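Local coordinates for protein thiosulfate reductase (Thermus thermophilus, PDB 2VPZ) that probably reduces sulfur compounds such as polysulfide or thiosulfate, using a molybdenum bis-molybdopterin guanine dinucleotide cofactor and a 4Fe-4S cluster, at residues A[56-60]-A[61-65]; A[129-132]-A[133-137]; A[446-449]-A[450-453]. All coordinates share one frame; numbering follows the deposited sequence.

Interaction 1: residues A[56-60]-A[61-65]; sequences HAVGN and RVYKV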
loop_
_atom_site.group_PDB
_atom_site.type_symbol
_atom_site.label_atom_id
_atom_site.label_comp_id
_atom_site.label_asym_id
_atom_site.label_seq_id
_atom_site.Cartn_x
_atom_site.Cartn_y
_atom_site.Cartn_z
ATOM N N HIS A 56 -35.419 22.817 2.309
ATOM C CA HIS A 56 -35.097 24.116 1.754
ATOM C C HIS A 56 -35.870 24.330 0.442
ATOM O O HIS A 56 -35.562 23.701 -0.577
ATOM C CB HIS A 56 -33.566 24.237 1.499
ATOM C CG HIS A 56 -32.699 23.975 2.681
ATOM N ND1 HIS A 56 -32.658 24.789 3.770
ATOM C CD2 HIS A 56 -31.841 22.975 2.942
ATOM C CE1 HIS A 56 -31.815 24.311 4.661
ATOM N NE2 HIS A 56 -31.299 23.201 4.179
ATOM N N ALA A 57 -36.879 25.197 0.484
ATOM C CA ALA A 57 -37.647 25.533 -0.704
ATOM C C ALA A 57 -37.344 26.963 -1.194
ATOM O O ALA A 57 -36.907 27.822 -0.412
ATOM C CB ALA A 57 -39.183 25.380 -0.443
ATOM N N VAL A 58 -37.535 27.177 -2.495
ATOM C CA VAL A 58 -37.413 28.480 -3.193
ATOM C C VAL A 58 -38.741 28.517 -4.001
ATOM O O VAL A 58 -38.857 27.872 -5.039
ATOM C CB VAL A 58 -36.187 28.542 -4.196
ATOM C CG1 VAL A 58 -36.337 29.779 -5.124
ATOM C CG2 VAL A 58 -34.858 28.604 -3.409
ATOM N N GLY A 59 -39.736 29.257 -3.539
ATOM C CA GLY A 59 -41.007 29.235 -4.223
ATOM C C GLY A 59 -41.656 27.869 -3.979
ATOM O O GLY A 59 -41.513 27.296 -2.890
ATOM N N ASN A 60 -42.327 27.311 -4.995
ATOM C CA ASN A 60 -43.014 26.014 -4.902
ATOM C C ASN A 60 -42.149 24.788 -5.170
ATOM O O ASN A 60 -42.596 23.850 -5.831
ATOM C CB ASN A 60 -44.229 25.987 -5.851
ATOM C CG ASN A 60 -45.503 26.513 -5.209
ATOM O OD1 ASN A 60 -46.541 26.691 -5.877
ATOM N ND2 ASN A 60 -45.438 26.753 -3.913
ATOM N N ARG A 61 -40.926 24.771 -4.658
ATOM C CA ARG A 61 -40.065 23.636 -4.936
ATOM C C ARG A 61 -38.910 23.404 -3.942
ATOM O O ARG A 61 -38.094 24.297 -3.691
ATOM C CB ARG A 61 -39.523 23.747 -6.370
ATOM C CG ARG A 61 -38.287 22.902 -6.664
ATOM C CD ARG A 61 -38.527 21.713 -7.602
ATOM N NE ARG A 61 -37.253 21.173 -8.068
ATOM C CZ ARG A 61 -36.804 21.193 -9.321
ATOM N NH1 ARG A 61 -37.542 21.729 -10.283
ATOM N NH2 ARG A 61 -35.598 20.705 -9.605
ATOM N N VAL A 62 -38.877 22.197 -3.385
ATOM C CA VAL A 62 -37.860 21.776 -2.434
ATOM C C VAL A 62 -36.582 21.301 -3.193
ATOM O O VAL A 62 -36.568 20.218 -3.790
ATOM C CB VAL A 62 -38.432 20.629 -1.504
ATOM C CG1 VAL A 62 -37.309 20.030 -0.636
ATOM C CG2 VAL A 62 -39.581 21.185 -0.620
ATOM N N TYR A 63 -35.532 22.123 -3.181
ATOM C CA TYR A 63 -34.261 21.832 -3.859
ATOM C C TYR A 63 -33.265 20.956 -3.087
ATOM O O TYR A 63 -32.469 20.210 -3.687
ATOM C CB TYR A 63 -33.541 23.145 -4.253
ATOM C CG TYR A 63 -34.121 23.819 -5.478
ATOM C CD1 TYR A 63 -35.024 24.884 -5.356
ATOM C CD2 TYR A 63 -33.817 23.348 -6.763
ATOM C CE1 TYR A 63 -35.619 25.466 -6.488
ATOM C CE2 TYR A 63 -34.402 23.915 -7.900
ATOM C CZ TYR A 63 -35.306 24.977 -7.760
ATOM O OH TYR A 63 -35.900 25.536 -8.861
ATOM N N LYS A 64 -33.329 21.046 -1.764
ATOM C CA LYS A 64 -32.430 20.348 -0.858
ATOM C C LYS A 64 -33.116 20.036 0.470
ATOM O O LYS A 64 -34.003 20.761 0.942
ATOM C CB LYS A 64 -31.172 21.203 -0.615
ATOM C CG LYS A 64 -29.973 20.505 0.073
ATOM C CD LYS A 64 -29.352 19.417 -0.817
ATOM C CE LYS A 64 -27.924 19.044 -0.403
ATOM N NZ LYS A 64 -27.876 18.136 0.781
ATOM N N VAL A 65 -32.689 18.935 1.079
ATOM C CA VAL A 65 -33.220 18.470 2.353
ATOM C C VAL A 65 -31.997 18.077 3.199
ATOM O O VAL A 65 -30.977 17.654 2.665
ATOM C CB VAL A 65 -34.165 17.245 2.101
ATOM C CG1 VAL A 65 -33.498 15.971 2.609
ATOM C CG2 VAL A 65 -35.539 17.481 2.753
#

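Interaction 2: residues A[129-132]-A[133-137]; sequences LEIR and EKYGP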
loop_
_atom_site.group_PDB
_atom_site.type_symbol
_atom_site.label_atom_id
_atom_site.label_comp_id
_atom_site.label_asym_id
_atom_site.label_seq_id
_atom_site.Cartn_x
_atom_site.Cartn_y
_atom_site.Cartn_z
ATOM N N LEU A 129 -72.038 2.384 1.708
ATOM C CA LEU A 129 -73.290 2.280 2.468
ATOM C C LEU A 129 -74.157 1.094 2.001
ATOM O O LEU A 129 -74.787 0.404 2.826
ATOM C CB LEU A 129 -74.054 3.640 2.436
ATOM C CG LEU A 129 -73.348 4.791 3.191
ATOM C CD1 LEU A 129 -74.000 6.155 2.895
ATOM C CD2 LEU A 129 -73.349 4.503 4.710
ATOM N N GLU A 130 -74.142 0.836 0.695
ATOM C CA GLU A 130 -74.856 -0.287 0.080
ATOM C C GLU A 130 -74.288 -1.621 0.560
ATOM O O GLU A 130 -75.054 -2.554 0.828
ATOM C CB GLU A 130 -74.789 -0.236 -1.447
ATOM C CG GLU A 130 -75.556 0.886 -2.119
ATOM C CD GLU A 130 -75.286 0.955 -3.619
ATOM O OE1 GLU A 130 -74.590 0.042 -4.109
ATOM O OE2 GLU A 130 -75.758 1.903 -4.284
ATOM N N ILE A 131 -72.960 -1.716 0.642
ATOM C CA ILE A 131 -72.286 -2.947 1.104
ATOM C C ILE A 131 -72.651 -3.189 2.582
ATOM O O ILE A 131 -72.817 -4.331 3.013
ATOM C CB ILE A 131 -70.675 -2.859 0.952
ATOM C CG1 ILE A 131 -70.270 -2.952 -0.522
ATOM C CG2 ILE A 131 -69.989 -3.994 1.768
ATOM C CD1 ILE A 131 -68.963 -2.219 -0.884
ATOM N N ARG A 132 -72.828 -2.091 3.321
ATOM C CA ARG A 132 -73.187 -2.108 4.738
ATOM C C ARG A 132 -74.664 -2.423 5.059
ATOM O O ARG A 132 -74.990 -2.781 6.193
ATOM C CB ARG A 132 -72.807 -0.767 5.398
ATOM C CG ARG A 132 -72.806 -0.818 6.911
ATOM C CD ARG A 132 -73.027 0.510 7.599
ATOM N NE ARG A 132 -72.771 0.367 9.027
ATOM C CZ ARG A 132 -71.770 0.921 9.699
ATOM N NH1 ARG A 132 -70.900 1.703 9.072
ATOM N NH2 ARG A 132 -71.600 0.650 10.990
ATOM N N GLU A 133 -75.576 -2.278 4.104
ATOM C CA GLU A 133 -76.954 -2.581 4.418
ATOM C C GLU A 133 -77.292 -4.069 4.147
ATOM O O GLU A 133 -78.096 -4.664 4.875
ATOM C CB GLU A 133 -77.965 -1.588 3.763
ATOM C CG GLU A 133 -77.668 -0.033 3.945
ATOM C CD GLU A 133 -77.238 0.449 5.362
ATOM O OE1 GLU A 133 -76.505 1.480 5.434
ATOM O OE2 GLU A 133 -77.633 -0.167 6.384
ATOM N N LYS A 134 -76.672 -4.708 3.158
ATOM C CA LYS A 134 -76.914 -6.136 2.966
ATOM C C LYS A 134 -75.761 -7.065 3.500
ATOM O O LYS A 134 -75.964 -8.272 3.588
ATOM C CB LYS A 134 -77.338 -6.479 1.503
ATOM C CG LYS A 134 -76.307 -6.238 0.398
ATOM C CD LYS A 134 -76.924 -5.595 -0.873
ATOM C CE LYS A 134 -77.481 -6.641 -1.834
ATOM N NZ LYS A 134 -76.531 -7.783 -2.041
ATOM N N TYR A 135 -74.590 -6.542 3.881
ATOM C CA TYR A 135 -73.503 -7.379 4.450
ATOM C C TYR A 135 -72.948 -6.967 5.858
ATOM O O TYR A 135 -72.421 -7.806 6.594
ATOM C CB TYR A 135 -72.265 -7.537 3.500
ATOM C CG TYR A 135 -72.521 -7.992 2.061
ATOM C CD1 TYR A 135 -72.677 -7.059 1.043
ATOM C CD2 TYR A 135 -72.590 -9.362 1.715
ATOM C CE1 TYR A 135 -72.901 -7.437 -0.294
ATOM C CE2 TYR A 135 -72.817 -9.765 0.367
ATOM C CZ TYR A 135 -72.972 -8.792 -0.638
ATOM O OH TYR A 135 -73.191 -9.151 -1.955
ATOM N N GLY A 136 -73.074 -5.704 6.251
ATOM C CA GLY A 136 -72.517 -5.262 7.523
ATOM C C GLY A 136 -71.246 -4.435 7.272
ATOM O O GLY A 136 -70.742 -4.507 6.147
ATOM N N PRO A 137 -70.654 -3.703 8.257
ATOM C CA PRO A 137 -69.429 -2.971 7.906
ATOM C C PRO A 137 -68.101 -3.767 7.752
ATOM O O PRO A 137 -67.111 -3.263 7.205
ATOM C CB PRO A 137 -69.342 -1.873 8.977
ATOM C CG PRO A 137 -70.019 -2.508 10.210
ATOM C CD PRO A 137 -70.859 -3.692 9.711
#

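Interaction 3: residues A[446-449]-A[450-453]; sequences IPNV and PRTK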
loop_
_atom_site.group_PDB
_atom_site.type_symbol
_atom_site.label_atom_id
_atom_site.label_comp_id
_atom_site.label_asym_id
_atom_site.label_seq_id
_atom_site.Cartn_x
_atom_site.Cartn_y
_atom_site.Cartn_z
ATOM N N ILE A 446 -47.515 -8.275 -1.499
ATOM C CA ILE A 446 -48.318 -9.434 -1.080
ATOM C C ILE A 446 -48.020 -10.573 -2.082
ATOM O O ILE A 446 -48.128 -10.388 -3.287
ATOM C CB ILE A 446 -49.874 -9.092 -1.098
ATOM C CG1 ILE A 446 -50.174 -7.850 -0.235
ATOM C CG2 ILE A 446 -50.683 -10.316 -0.581
ATOM C CD1 ILE A 446 -51.574 -7.233 -0.480
ATOM N N PRO A 447 -47.632 -11.769 -1.584
ATOM C CA PRO A 447 -47.356 -12.831 -2.561
ATOM C C PRO A 447 -48.578 -13.394 -3.315
ATOM O O PRO A 447 -49.736 -13.159 -2.910
ATOM C CB PRO A 447 -46.604 -13.900 -1.767
ATOM C CG PRO A 447 -47.092 -13.704 -0.315
ATOM C CD PRO A 447 -47.488 -12.237 -0.195
ATOM N N ASN A 448 -48.319 -14.121 -4.397
ATOM C CA ASN A 448 -49.338 -14.744 -5.227
ATOM C C ASN A 448 -50.186 -13.679 -5.946
ATOM O O ASN A 448 -51.411 -13.596 -5.745
ATOM C CB ASN A 448 -50.209 -15.646 -4.359
ATOM C CG ASN A 448 -50.943 -16.747 -5.143
ATOM O OD1 ASN A 448 -50.726 -16.928 -6.339
ATOM N ND2 ASN A 448 -51.798 -17.494 -4.455
ATOM N N VAL A 449 -49.539 -12.866 -6.784
ATOM C CA VAL A 449 -50.233 -11.811 -7.532
ATOM C C VAL A 449 -51.484 -12.288 -8.329
ATOM O O VAL A 449 -52.467 -11.556 -8.410
ATOM C CB VAL A 449 -49.264 -11.032 -8.524
ATOM C CG1 VAL A 449 -50.046 -9.915 -9.261
ATOM C CG2 VAL A 449 -48.038 -10.440 -7.778
ATOM N N PRO A 450 -51.444 -13.513 -8.940
ATOM C CA PRO A 450 -52.643 -13.959 -9.677
ATOM C C PRO A 450 -53.892 -14.042 -8.759
ATOM O O PRO A 450 -55.003 -13.652 -9.146
ATOM C CB PRO A 450 -52.251 -15.305 -10.285
ATOM C CG PRO A 450 -50.728 -15.287 -10.343
ATOM C CD PRO A 450 -50.313 -14.436 -9.139
ATOM N N ARG A 451 -53.694 -14.563 -7.554
ATOM C CA ARG A 451 -54.777 -14.671 -6.562
ATOM C C ARG A 451 -55.307 -13.256 -6.151
ATOM O O ARG A 451 -56.504 -13.070 -6.024
ATOM C CB ARG A 451 -54.370 -15.483 -5.305
ATOM C CG ARG A 451 -55.543 -15.748 -4.315
ATOM C CD ARG A 451 -55.110 -16.272 -2.915
ATOM N NE ARG A 451 -54.178 -15.390 -2.198
ATOM C CZ ARG A 451 -53.685 -15.592 -0.974
ATOM N NH1 ARG A 451 -54.021 -16.661 -0.271
ATOM N NH2 ARG A 451 -52.835 -14.716 -0.444
ATOM N N THR A 452 -54.429 -12.275 -5.957
ATOM C CA THR A 452 -54.860 -10.915 -5.620
ATOM C C THR A 452 -55.726 -10.259 -6.755
ATOM O O THR A 452 -56.654 -9.490 -6.489
ATOM C CB THR A 452 -53.638 -9.981 -5.276
ATOM O OG1 THR A 452 -52.820 -10.584 -4.288
ATOM C CG2 THR A 452 -54.120 -8.592 -4.817
ATOM N N LYS A 453 -55.432 -10.579 -8.019
ATOM C CA LYS A 453 -56.150 -10.046 -9.200
ATOM C C LYS A 453 -57.559 -10.668 -9.379
ATOM O O LYS A 453 -58.505 -10.024 -9.863
ATOM C CB LYS A 453 -55.302 -10.189 -10.476
ATOM C CG LYS A 453 -53.898 -9.575 -10.362
ATOM C CD LYS A 453 -53.220 -9.431 -11.726
ATOM C CE LYS A 453 -51.973 -8.514 -11.695
ATOM N NZ LYS A 453 -50.954 -8.865 -12.747
HETATM O O HOH W 1 -50.236 -9.435 -4.582
HETATM O O HOH W 2 -52.521 -13.028 -2.776
#

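Interaction 1: residues A[56-60]-A[61-65]
Residues 56-65 form the turn of a beta hairpin in the iron-sulfur part of the chain, strands 52-57 and 62-67 running antiparallel. His56 and Lys64 are a hydrogen-bonded pair. His56 N gives a nearly straight bond to Lys64 O at 2.8 Å (168° at the hydrogen), and Tyr63 N returns one to His56 O at 3.0 Å. Ala57 then faces Val62, so the register slips by one residue, a beta bulge. Nearer the turn, Val58 N bonds to Arg61 O at 3.2 Å. Gly59 has positive phi (71°) as the chain reverses.

The His56 and Lys64 side chains lie side by side and point the same way, with His56 CD2 4.0 Å from Lys64 CB. With chi1 -77° the Tyr63 ring swings toward Val58, whose CB is 3.9 Å from Tyr63 CE1. Arg61 lies against one face of the same ring, its CG offset toward the rim.

His56 ND1 and Ser39 OG of strand 38-43 share a hydrogen bond. Lys64 pairs with Glu66 as a salt bridge. The ring of Tyr63 meets that of Trp32 nearly parallel. Strand 38-43, bonded through the Lys38 backbone to Ala57, flanks strand 52-57 opposite 62-67 in a three-stranded antiparallel sheet.

Interaction 2: residues A[129-132]-A[133-137]
Ile131 O receives the backbone N of Tyr135 at 3.0 Å, in the last turn of helix 117-134. The bond is bent, 134° at the hydrogen, and the donor is tilted 28° from the carbonyl plane. The same oxygen also lies at the edge of the Tyr135 ring, in its plane, 3.4 Å from Tyr135 CD1. The first torsion of Tyr135 (chi1 -52°) places CG beside the backbone N and leaves the ring lying across the end of the helix, near Ile131. There Ile131 CG2 meets Tyr135 CD1 at 4.1 Å.

Just before it, Glu133 N makes a weak bond to Glu130 O at 3.3 Å. Glu133 CG, set beside the backbone N, lies 3.1 Å from Leu129 O.

On the side away from the Tyr135 ring, the Arg132 chain is extended from CG to NE and passes Gly136. Pro137 then sits over one face of the guanidinium. Pro137 CB is above the centre, 3.8 Å from Arg132 CZ, and Pro137 CG is 3.6 Å from Arg132 NH2. This is apolar packing against a flat cation. Trp160 makes a cation-pi contact with Arg132, and its NE1 bonds to Pro137 O.

The chain leaves helical angles at Tyr135, and Gly136 follows with positive phi. The whole is a helix C-terminus followed by a glycine of positive phi and a proline, at the surface of the molybdopterin oxidoreductase region, on the way to strand 141-144.

Interaction 3: residues A[446-449]-A[450-453]
This is a local contact at the N-terminus of helix 449-457, where the loop after helix 442-445 enters the new helix. Asn448 holds the N-cap position, yet its side chain makes no capping bond. The first helical bond, a weak one, runs from Thr452 N to Asn448 O at 3.3 Å. Lys453 N follows with a bond to Val449 O at 3.1 Å. Pro450, in the first turn, has no N-H to give.

Asn448 CG is anti to the backbone N (chi1 -158°). The Asn448 and Arg451 side chains cross at about a right angle, with the amide and guanidinium planes 37° apart. Asn448 ND2 touches Arg451 CB at 3.4 Å and lies over one face of the guanidinium. Val449 CG1 packs on Lys453 CE at 3.4 Å. Lys453 ends in a salt bridge with Glu471.

The Pro447 side chain lies about 6 Å from a bound guanine dinucleotide cofactor. Two waters join the loop to the helix. Water 1 donates to Ile446 O and accepts from Thr452 OG1. Water 2 lies in the guanidinium plane at its edge. It accepts from Arg451 NH2 at 2.9 Å and donates to Thr452 OG1 and, at 2.8 Å, to Pro447 O.

In the fold
From the N terminus the three contacts follow in series; none nests in or crosses another. Interaction 1 closes a hairpin turn and joins two strands of the iron-sulfur region, with the side chain of Lys64 about 11 Å from the cluster. Interaction 2 ends helix 117-134 at the surface, before the chain enters the five-stranded parallel sheet at strand 141-144. Interaction 3 begins helix 449-457, between strands 435-438 and 462-466 of that same sheet. Interactions 2 and 3 thus mark a helix end and a helix start, their centres 26 Å apart. Interaction 1 is remote from both, with centres 46 and 39 Å away. No two of them touch.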